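PDB 3A8T: adenylate isopentenyltransferase from Humulus lupulus, which transfers an isopentenyl group from dimethylallyl diphosphate to ATP, ADP or AMP in cytokinin biosynthesis. Local coordinates for residues D72-Y77 with R229-V234. Sequence-based numbering, arbitrary orientation.
Sequences DKMQVY and RKAIGV. With ATP (adenosine-5'-triphosphate), chain B.
Met74, in a type I turn closed by Tyr77 N to Met74 O, comes nearest Ala231 of the 229-234 loop, their CA atoms 6.2 Å apart, and no hydrogen bond joins the two backbones; ATP bridges them instead. A kinked Met74 side chain (chi2 -57°) lays CG against the adenine, 3.6 Å from ATP C4, and carries SD to 3.5 Å from Ala231 N, while CE rests against Lys230 CB. Ala231 CB touches both this sulfur and ATP C2. The purine is gripped from both loops: N6 donates an almost straight bond (179°) to Asp72 OD2, and Ile232 N donates to N3 (2.9 Å). With CG anti to the backbone N (chi1 175°), the Asp72 carboxylate turns OD2 to ATP N6, while OD1 takes Met74 N in an Asx turn and Gln75 N as well, from opposite faces of the carboxylate, which fixes its rotation. With an alanine here, ATP N6 would probably lose this acceptor, and the amides of Met74 and Gln75 the oxygen they share. Lys73 stretches out to ATP O2G at 3.1 Å and, weakly, O2B; its NZ lies 3.2 Å from Lys230 NZ, two ammonium groups close together without a bond, a closeness the nearby triphosphate would be expected to ease. Lys230 O accepts from the ribose O2' (2.7 Å). The two segments line part of the ATP pocket, one in the loop after strand 66-70 of the parallel sheet, the other leading into helix 234-243, with Gly233 at its N-cap position and Ile232 also packing on Asn274 and Thr275 of helix 257-289.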
loop_
_atom_site.group_PDB
_atom_site.type_symbol
_atom_site.label_atom_id
_atom_site.label_comp_id
_atom_site.label_asym_id
_atom_site.label_seq_id
_atom_site.Cartn_x
_atom_site.Cartn_y
_atom_site.Cartn_z
ATOM N N ASP A 72 4.522 -3.725 0.526
ATOM C CA ASP A 72 4.200 -2.432 1.131
ATOM C C ASP A 72 4.815 -2.496 2.558
ATOM O O ASP A 72 4.524 -3.378 3.353
ATOM C CB ASP A 72 2.695 -2.269 1.123
ATOM C CG ASP A 72 2.242 -1.042 1.834
ATOM O OD1 ASP A 72 2.549 -0.896 3.032
ATOM O OD2 ASP A 72 1.559 -0.221 1.196
ATOM N N LYS A 73 5.725 -1.594 2.861
ATOM C CA LYS A 73 6.401 -1.661 4.145
ATOM C C LYS A 73 5.593 -1.374 5.427
ATOM O O LYS A 73 6.044 -1.723 6.515
ATOM C CB LYS A 73 7.697 -0.815 4.103
ATOM C CG LYS A 73 7.518 0.680 4.184
ATOM C CD LYS A 73 8.900 1.364 4.210
ATOM C CE LYS A 73 8.809 2.796 4.763
ATOM N NZ LYS A 73 10.091 3.498 4.819
ATOM N N MET A 74 4.415 -0.756 5.307
ATOM C CA MET A 74 3.584 -0.535 6.484
ATOM C C MET A 74 2.702 -1.782 6.687
ATOM O O MET A 74 2.435 -2.206 7.816
ATOM C CB MET A 74 2.705 0.721 6.318
ATOM C CG MET A 74 3.461 2.054 6.482
ATOM S SD MET A 74 4.289 2.131 8.150
ATOM C CE MET A 74 5.953 1.928 7.662
ATOM N N GLN A 75 2.275 -2.384 5.577
ATOM C CA GLN A 75 1.407 -3.539 5.593
ATOM C C GLN A 75 2.029 -4.816 6.107
ATOM O O GLN A 75 1.323 -5.818 6.246
ATOM C CB GLN A 75 0.834 -3.778 4.190
ATOM C CG GLN A 75 -0.159 -2.714 3.789
ATOM C CD GLN A 75 -0.956 -3.049 2.573
ATOM O OE1 GLN A 75 -0.859 -4.129 2.024
ATOM N NE2 GLN A 75 -1.764 -2.127 2.148
ATOM N N VAL A 76 3.331 -4.781 6.390
ATOM C CA VAL A 76 3.998 -5.973 6.851
ATOM C C VAL A 76 3.684 -6.156 8.321
ATOM O O VAL A 76 3.786 -7.248 8.820
ATOM C CB VAL A 76 5.594 -5.938 6.671
ATOM C CG1 VAL A 76 5.955 -5.891 5.219
ATOM C CG2 VAL A 76 6.244 -4.713 7.396
ATOM N N TYR A 77 3.276 -5.093 8.999
ATOM C CA TYR A 77 3.021 -5.158 10.423
ATOM C C TYR A 77 1.621 -5.559 10.732
ATOM O O TYR A 77 0.729 -5.188 10.001
ATOM C CB TYR A 77 3.260 -3.803 11.062
ATOM C CG TYR A 77 4.650 -3.249 10.837
ATOM C CD1 TYR A 77 5.757 -3.820 11.450
ATOM C CD2 TYR A 77 4.858 -2.180 9.976
ATOM C CE1 TYR A 77 7.034 -3.338 11.201
ATOM C CE2 TYR A 77 6.128 -1.688 9.722
ATOM C CZ TYR A 77 7.204 -2.268 10.332
ATOM O OH TYR A 77 8.454 -1.809 10.077
ATOM N N ARG A 229 4.471 3.136 13.227
ATOM C CA ARG A 229 4.086 4.463 13.663
ATOM C C ARG A 229 4.337 5.531 12.573
ATOM O O ARG A 229 3.969 6.675 12.737
ATOM C CB ARG A 229 4.759 4.793 15.010
ATOM C CG ARG A 229 4.234 3.923 16.109
ATOM C CD ARG A 229 4.562 4.428 17.509
ATOM N NE ARG A 229 4.151 5.809 17.703
ATOM C CZ ARG A 229 2.895 6.229 17.886
ATOM N NH1 ARG A 229 1.867 5.375 17.934
ATOM N NH2 ARG A 229 2.653 7.532 17.909
ATOM N N LYS A 230 4.966 5.131 11.469
ATOM C CA LYS A 230 5.174 6.008 10.320
ATOM C C LYS A 230 3.930 6.102 9.398
ATOM O O LYS A 230 3.837 7.041 8.625
ATOM C CB LYS A 230 6.303 5.500 9.424
ATOM C CG LYS A 230 7.660 5.474 10.075
ATOM C CD LYS A 230 8.674 4.928 9.094
ATOM C CE LYS A 230 9.375 6.061 8.398
ATOM N NZ LYS A 230 10.216 5.542 7.281
ATOM N N ALA A 231 3.014 5.135 9.473
ATOM C CA ALA A 231 1.813 5.051 8.637
ATOM C C ALA A 231 1.077 6.357 8.510
ATOM O O ALA A 231 0.890 7.024 9.514
ATOM C CB ALA A 231 0.890 3.986 9.208
ATOM N N ILE A 232 0.661 6.754 7.298
ATOM C CA ILE A 232 -0.063 8.035 7.185
ATOM C C ILE A 232 -1.351 7.888 8.014
ATOM O O ILE A 232 -2.052 6.873 7.920
ATOM C CB ILE A 232 -0.474 8.429 5.722
ATOM C CG1 ILE A 232 0.728 8.526 4.793
ATOM C CG2 ILE A 232 -1.125 9.776 5.737
ATOM C CD1 ILE A 232 1.703 9.439 5.225
ATOM N N GLY A 233 -1.634 8.894 8.844
ATOM C CA GLY A 233 -2.801 8.840 9.713
ATOM C C GLY A 233 -2.383 8.826 11.162
ATOM O O GLY A 233 -2.981 9.483 12.036
ATOM N N VAL A 234 -1.296 8.126 11.449
ATOM C CA VAL A 234 -0.920 8.101 12.846
ATOM C C VAL A 234 -0.408 9.418 13.410
ATOM O O VAL A 234 -0.836 9.845 14.444
ATOM C CB VAL A 234 0.137 7.062 13.137
ATOM C CG1 VAL A 234 0.380 7.046 14.603
ATOM C CG2 VAL A 234 -0.289 5.691 12.613
HETATM P PG ATP B . 10.879 5.900 1.867
HETATM O O1G ATP B . 12.064 4.992 1.970
HETATM O O2G ATP B . 10.414 6.270 3.386
HETATM O O3G ATP B . 11.277 7.268 1.109
HETATM P PB ATP B . 9.786 3.693 0.633
HETATM O O1B ATP B . 10.305 3.505 -0.687
HETATM O O2B ATP B . 10.756 3.016 1.639
HETATM O O3B ATP B . 9.627 5.243 0.985
HETATM P PA ATP B . 6.967 3.777 0.658
HETATM O O1A ATP B . 6.944 4.837 -0.339
HETATM O O2A ATP B . 5.793 2.732 0.248
HETATM O O3A ATP B . 8.366 2.906 0.723
HETATM O "O5'" ATP B . 6.526 4.297 2.134
HETATM C "C5'" ATP B . 7.074 5.538 2.481
HETATM C "C4'" ATP B . 6.183 6.118 3.564
HETATM O "O4'" ATP B . 4.854 6.249 3.045
HETATM C "C3'" ATP B . 6.022 5.223 4.817
HETATM O "O3'" ATP B . 7.064 5.473 5.757
HETATM C "C2'" ATP B . 4.627 5.623 5.326
HETATM O "O2'" ATP B . 4.713 6.743 6.137
HETATM C "C1'" ATP B . 3.837 5.937 4.076
HETATM N N9 ATP B . 3.014 4.765 3.667
HETATM C C8 ATP B . 3.351 3.802 2.718
HETATM N N7 ATP B . 2.441 2.850 2.680
HETATM C C5 ATP B . 1.462 3.130 3.586
HETATM C C6 ATP B . 0.230 2.501 4.027
HETATM N N6 ATP B . -0.216 1.311 3.510
HETATM N N1 ATP B . -0.488 3.122 4.987
HETATM C C2 ATP B . -0.093 4.272 5.517
HETATM N N3 ATP B . 1.032 4.889 5.149
HETATM C C4 ATP B . 1.828 4.381 4.221
#